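Local coordinates for protein NADPH-dependent aldehyde reductase YqhD (Escherichia coli, PDB 4QGS) that reduces a broad range of short-chain aldehydes to primary alcohols with NADPH, using one catalytic zinc ion per subunit of a homodimer, at residues D63-K66 with G67-V70; P301-W304 with N305-D309. All coordinates share one frame; numbering follows the deposited sequence. Where two conformers were deposited one is given.

Contact 1 (D63-K66 with G67-V70)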
loop_
_atom_site.group_PDB
_atom_site.type_symbol
_atom_site.label_atom_id
_atom_site.label_comp_id
_atom_site.label_asym_id
_atom_site.label_seq_id
_atom_site.Cartn_x
_atom_site.Cartn_y
_atom_site.Cartn_z
ATOM N N ASP A 63 -11.917 25.178 0.444
ATOM C CA ASP A 63 -12.486 26.016 1.508
ATOM C C ASP A 63 -11.531 26.192 2.687
ATOM O O ASP A 63 -11.410 27.289 3.235
ATOM C CB ASP A 63 -13.812 25.439 2.013
ATOM C CG ASP A 63 -14.314 26.147 3.259
ATOM O OD1 ASP A 63 -14.006 25.689 4.382
ATOM O OD2 ASP A 63 -15.000 27.179 3.120
ATOM N N ALA A 64 -10.848 25.119 3.080
ATOM C CA ALA A 64 -9.918 25.196 4.200
ATOM C C ALA A 64 -8.790 26.181 3.920
ATOM O O ALA A 64 -8.258 26.804 4.845
ATOM C CB ALA A 64 -9.340 23.817 4.513
ATOM N N LEU A 65 -8.439 26.318 2.644
ATOM C CA LEU A 65 -7.305 27.142 2.235
ATOM C C LEU A 65 -7.728 28.477 1.630
ATOM O O LEU A 65 -6.922 29.166 1.003
ATOM C CB LEU A 65 -6.454 26.389 1.218
ATOM C CG LEU A 65 -5.881 25.070 1.725
ATOM C CD1 LEU A 65 -4.972 24.510 0.658
ATOM C CD2 LEU A 65 -5.114 25.316 3.021
ATOM N N LYS A 66 -8.991 28.834 1.812
ATOM C CA LYS A 66 -9.536 30.004 1.137
ATOM C C LYS A 66 -8.758 31.261 1.522
ATOM O O LYS A 66 -8.490 31.493 2.697
ATOM C CB LYS A 66 -11.012 30.155 1.470
ATOM C CG LYS A 66 -11.747 31.075 0.543
ATOM C CD LYS A 66 -13.159 31.253 1.009
ATOM C CE LYS A 66 -13.657 32.598 0.569
ATOM N NZ LYS A 66 -13.679 32.732 -0.917
ATOM N N GLY A 67 -8.384 32.056 0.523
ATOM C CA GLY A 67 -7.625 33.268 0.771
ATOM C C GLY A 67 -6.142 33.074 0.524
ATOM O O GLY A 67 -5.387 34.033 0.380
ATOM N N MET A 68 -5.715 31.816 0.490
ATOM C CA MET A 68 -4.329 31.516 0.182
ATOM C C MET A 68 -4.137 31.358 -1.321
ATOM O O MET A 68 -5.100 31.213 -2.084
ATOM C CB MET A 68 -3.878 30.260 0.934
ATOM C CG MET A 68 -3.894 30.481 2.448
ATOM S SD MET A 68 -3.532 29.037 3.455
ATOM C CE MET A 68 -1.923 28.578 2.823
ATOM N N ASP A 69 -2.880 31.393 -1.738
ATOM C CA ASP A 69 -2.503 31.333 -3.143
ATOM C C ASP A 69 -2.483 29.870 -3.591
ATOM O O ASP A 69 -1.484 29.172 -3.402
ATOM C CB ASP A 69 -1.141 32.010 -3.317
ATOM C CG ASP A 69 -0.738 32.174 -4.765
ATOM O OD1 ASP A 69 -1.543 31.877 -5.666
ATOM O OD2 ASP A 69 0.394 32.638 -4.991
ATOM N N VAL A 70 -3.592 29.413 -4.158
ATOM C CA VAL A 70 -3.765 28.004 -4.491
ATOM C C VAL A 70 -3.936 27.756 -5.994
ATOM O O VAL A 70 -4.721 28.435 -6.669
ATOM C CB VAL A 70 -4.982 27.415 -3.743
ATOM C CG1 VAL A 70 -5.199 25.961 -4.127
ATOM C CG2 VAL A 70 -4.802 27.561 -2.234
#
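The backbone N of M68 reaches back to the carbonyl O of L65 over 3.0 Å, closing a type II beta turn from L65 to M68. K66 and G67 occupy the two corners. G67 has phi/psi of 99°/-18°, where a side chain would jam against the O of K66, so glycine fits this corner. K66 takes the extended first corner, which an ordinary L-residue accepts, and its charged chain suits the exposed bend. Before the turn, the N of K66 still holds the O of D63 at 3.2 Å, even though L65 has already left helical angles.

Apolar contacts fill the inner side of the bend, and L65 is their buried centre. With its CG beside the backbone N (chi1 -60°), its branched end lies obliquely across M68, and CD2 stands 4.1 Å from SD. M68 also has CG beside its backbone N and runs extended to SD, which sets the sulfur against CD2; chi3 only turns the terminal methyl CE. CB of M68 sits 3.2 Å from the O of L65. Two residues on, in the conformer given, CG2 of V70 lies 4.0 Å from CB of L65, a contact that may not hold in the other; a strand is a fitting place for this beta-branched residue.

R34 binds the carbonyl O atoms of both A64 and K66 from outside, and M68 also touches I37. This tight turn joins helix 57-64 to strand 69-73, an outer strand of the parallel sheet in the alpha/beta nucleotide-binding half of an iron-containing alcohol dehydrogenase.

Contact 2 (P301-W304 with N305-D309); sequences PALW and NEKRD
L303 and K307, one helical turn apart, meet through their side chains: CD2 of the leucine lies 4.0 Å from CG of the lysine. In L303, CG stands anti to the backbone N, and an off-staggered chi2 of 143° brings CD2 round to the lysine, whose chain crosses it at a slant. In K307, CG beside the backbone N (chi1 -62°) brings CB and CG over the O of L303; bends at chi2 and chi3 then carry the amine to D384. Its aliphatic part thus suits an apolar neighbour and its end a carboxylate.

N305 does two jobs with one amide. Its OD1 accepts a bond from NH2 of R308 at 2.9 Å; NH2 lies in the amide's carbonyl plane, whereas OD1 sits 16° out of the guanidinium plane. On the other branch, ND2 donates to a water 3.0 Å away, which in turn donates to the O of A302. R308 bends at chi3 to reach N305, and its guanidinium also pairs with D331 and D335.

Helical bonds run beneath: N305 N to P301 O, E306 N to A302 O, and K307 N to L303 O at 2.8 Å, although K307 itself has left helical angles. P301 has no N-H to give to the preceding turn, and the helix is kinked there.

Helix 292-306 ends among several neighbours. P301, W304 and R308 face helix 330-347, and W304 also meets the ring of Y318 edge to face. A302, L303 and E306 lie against helix 387-396, where E306 pairs with R392, while L303 also touches helix 276-288.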
loop_
_atom_site.group_PDB
_atom_site.type_symbol
_atom_site.label_atom_id
_atom_site.label_comp_id
_atom_site.label_asym_id
_atom_site.label_seq_id
_atom_site.Cartn_x
_atom_site.Cartn_y
_atom_site.Cartn_z
ATOM N N PRO A 301 -2.756 -17.933 0.664
ATOM C CA PRO A 301 -2.975 -19.220 1.332
ATOM C C PRO A 301 -2.224 -20.356 0.639
ATOM O O PRO A 301 -1.771 -21.271 1.323
ATOM C CB PRO A 301 -4.488 -19.408 1.266
ATOM C CG PRO A 301 -4.942 -18.543 0.104
ATOM C CD PRO A 301 -4.004 -17.383 0.091
ATOM N N ALA A 302 -2.074 -20.294 -0.685
ATOM C CA ALA A 302 -1.284 -21.301 -1.385
ATOM C C ALA A 302 0.185 -21.224 -0.970
ATOM O O ALA A 302 0.848 -22.252 -0.776
ATOM C CB ALA A 302 -1.423 -21.140 -2.906
ATOM N N LEU A 303 0.694 -20.003 -0.820
ATOM C CA LEU A 303 2.095 -19.815 -0.438
ATOM C C LEU A 303 2.338 -20.325 0.979
ATOM O O LEU A 303 3.368 -20.964 1.253
ATOM C CB LEU A 303 2.491 -18.335 -0.563
ATOM C CG LEU A 303 3.977 -18.043 -0.304
ATOM C CD1 LEU A 303 4.529 -16.953 -1.231
ATOM C CD2 LEU A 303 4.200 -17.663 1.154
ATOM N N TRP A 304 1.410 -20.020 1.879
ATOM C CA TRP A 304 1.543 -20.454 3.268
ATOM C C TRP A 304 1.592 -21.979 3.376
ATOM O O TRP A 304 2.414 -22.530 4.110
ATOM C CB TRP A 304 0.398 -19.895 4.101
ATOM C CG TRP A 304 0.658 -18.526 4.645
ATOM C CD1 TRP A 304 1.794 -17.775 4.524
ATOM C CD2 TRP A 304 -0.261 -17.748 5.411
ATOM N NE1 TRP A 304 1.639 -16.574 5.188
ATOM C CE2 TRP A 304 0.386 -16.534 5.736
ATOM C CE3 TRP A 304 -1.562 -17.966 5.857
ATOM C CZ2 TRP A 304 -0.244 -15.534 6.484
ATOM C CZ3 TRP A 304 -2.186 -16.973 6.607
ATOM C CH2 TRP A 304 -1.516 -15.776 6.924
ATOM N N ASN A 305 0.742 -22.675 2.625
ATOM C CA ASN A 305 0.786 -24.131 2.678
ATOM C C ASN A 305 2.111 -24.660 2.148
ATOM O O ASN A 305 2.692 -25.591 2.709
ATOM C CB ASN A 305 -0.365 -24.764 1.893
ATOM C CG ASN A 305 -0.237 -26.273 1.827
ATOM O OD1 ASN A 305 -0.319 -26.959 2.851
ATOM N ND2 ASN A 305 0.001 -26.792 0.638
ATOM N N GLU A 306 2.605 -24.043 1.081
ATOM C CA GLU A 306 3.867 -24.450 0.488
ATOM C C GLU A 306 5.054 -24.186 1.425
ATOM O O GLU A 306 6.017 -24.950 1.454
ATOM C CB GLU A 306 4.069 -23.728 -0.845
ATOM C CG GLU A 306 5.426 -23.952 -1.477
ATOM C CD GLU A 306 5.631 -25.386 -1.918
ATOM O OE1 GLU A 306 4.637 -26.039 -2.311
ATOM O OE2 GLU A 306 6.785 -25.862 -1.851
ATOM N N LYS A 307 4.976 -23.100 2.182
ATOM C CA LYS A 307 6.074 -22.685 3.039
ATOM C C LYS A 307 5.798 -23.011 4.503
ATOM O O LYS A 307 6.322 -22.351 5.412
ATOM C CB LYS A 307 6.335 -21.185 2.868
ATOM C CG LYS A 307 6.760 -20.775 1.470
ATOM C CD LYS A 307 8.019 -21.512 1.011
ATOM C CE LYS A 307 9.226 -21.157 1.881
ATOM N NZ LYS A 307 10.363 -22.109 1.649
ATOM N N ARG A 308 4.965 -24.017 4.741
ATOM C CA ARG A 308 4.529 -24.305 6.107
ATOM C C ARG A 308 5.683 -24.819 6.967
ATOM O O ARG A 308 5.609 -24.765 8.190
ATOM C CB ARG A 308 3.381 -25.315 6.109
ATOM C CG ARG A 308 3.736 -26.664 5.489
ATOM C CD ARG A 308 2.480 -27.465 5.233
ATOM N NE ARG A 308 1.808 -27.822 6.475
ATOM C CZ ARG A 308 0.504 -27.694 6.686
ATOM N NH1 ARG A 308 -0.012 -28.050 7.854
ATOM N NH2 ARG A 308 -0.287 -27.209 5.738
ATOM N N ASP A 309 6.739 -25.311 6.325
ATOM C CA ASP A 309 7.931 -25.749 7.053
ATOM C C ASP A 309 8.699 -24.567 7.648
ATOM O O ASP A 309 8.879 -24.483 8.862
ATOM C CB ASP A 309 8.857 -26.554 6.135
ATOM C CG ASP A 309 8.278 -27.897 5.759
ATOM O OD1 ASP A 309 7.650 -28.542 6.626
ATOM O OD2 ASP A 309 8.433 -28.297 4.586
HETATM O O HOH W 1 0.302 -24.747 -1.566
#

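Contacts 1 and 2 both mark the end of a helix, but on opposite sides of the chain's centre, their own centres about 52 Å apart. Contact 1, at the surface of the nucleotide-binding half, joins helix 57-64 to a strand; contact 2 runs from the last turns of helix 292-306 into the residues just after it, in the all-helical half that carries the zinc. L65 is the one buried residue of the first, whereas P301 to W304 are all buried in the second. Chemistry follows place: a single turn bond and a small apolar patch at 63-70, against, at 301-309, successive helical bonds, a bridging water and charged ends tied to residues elsewhere in the helical half.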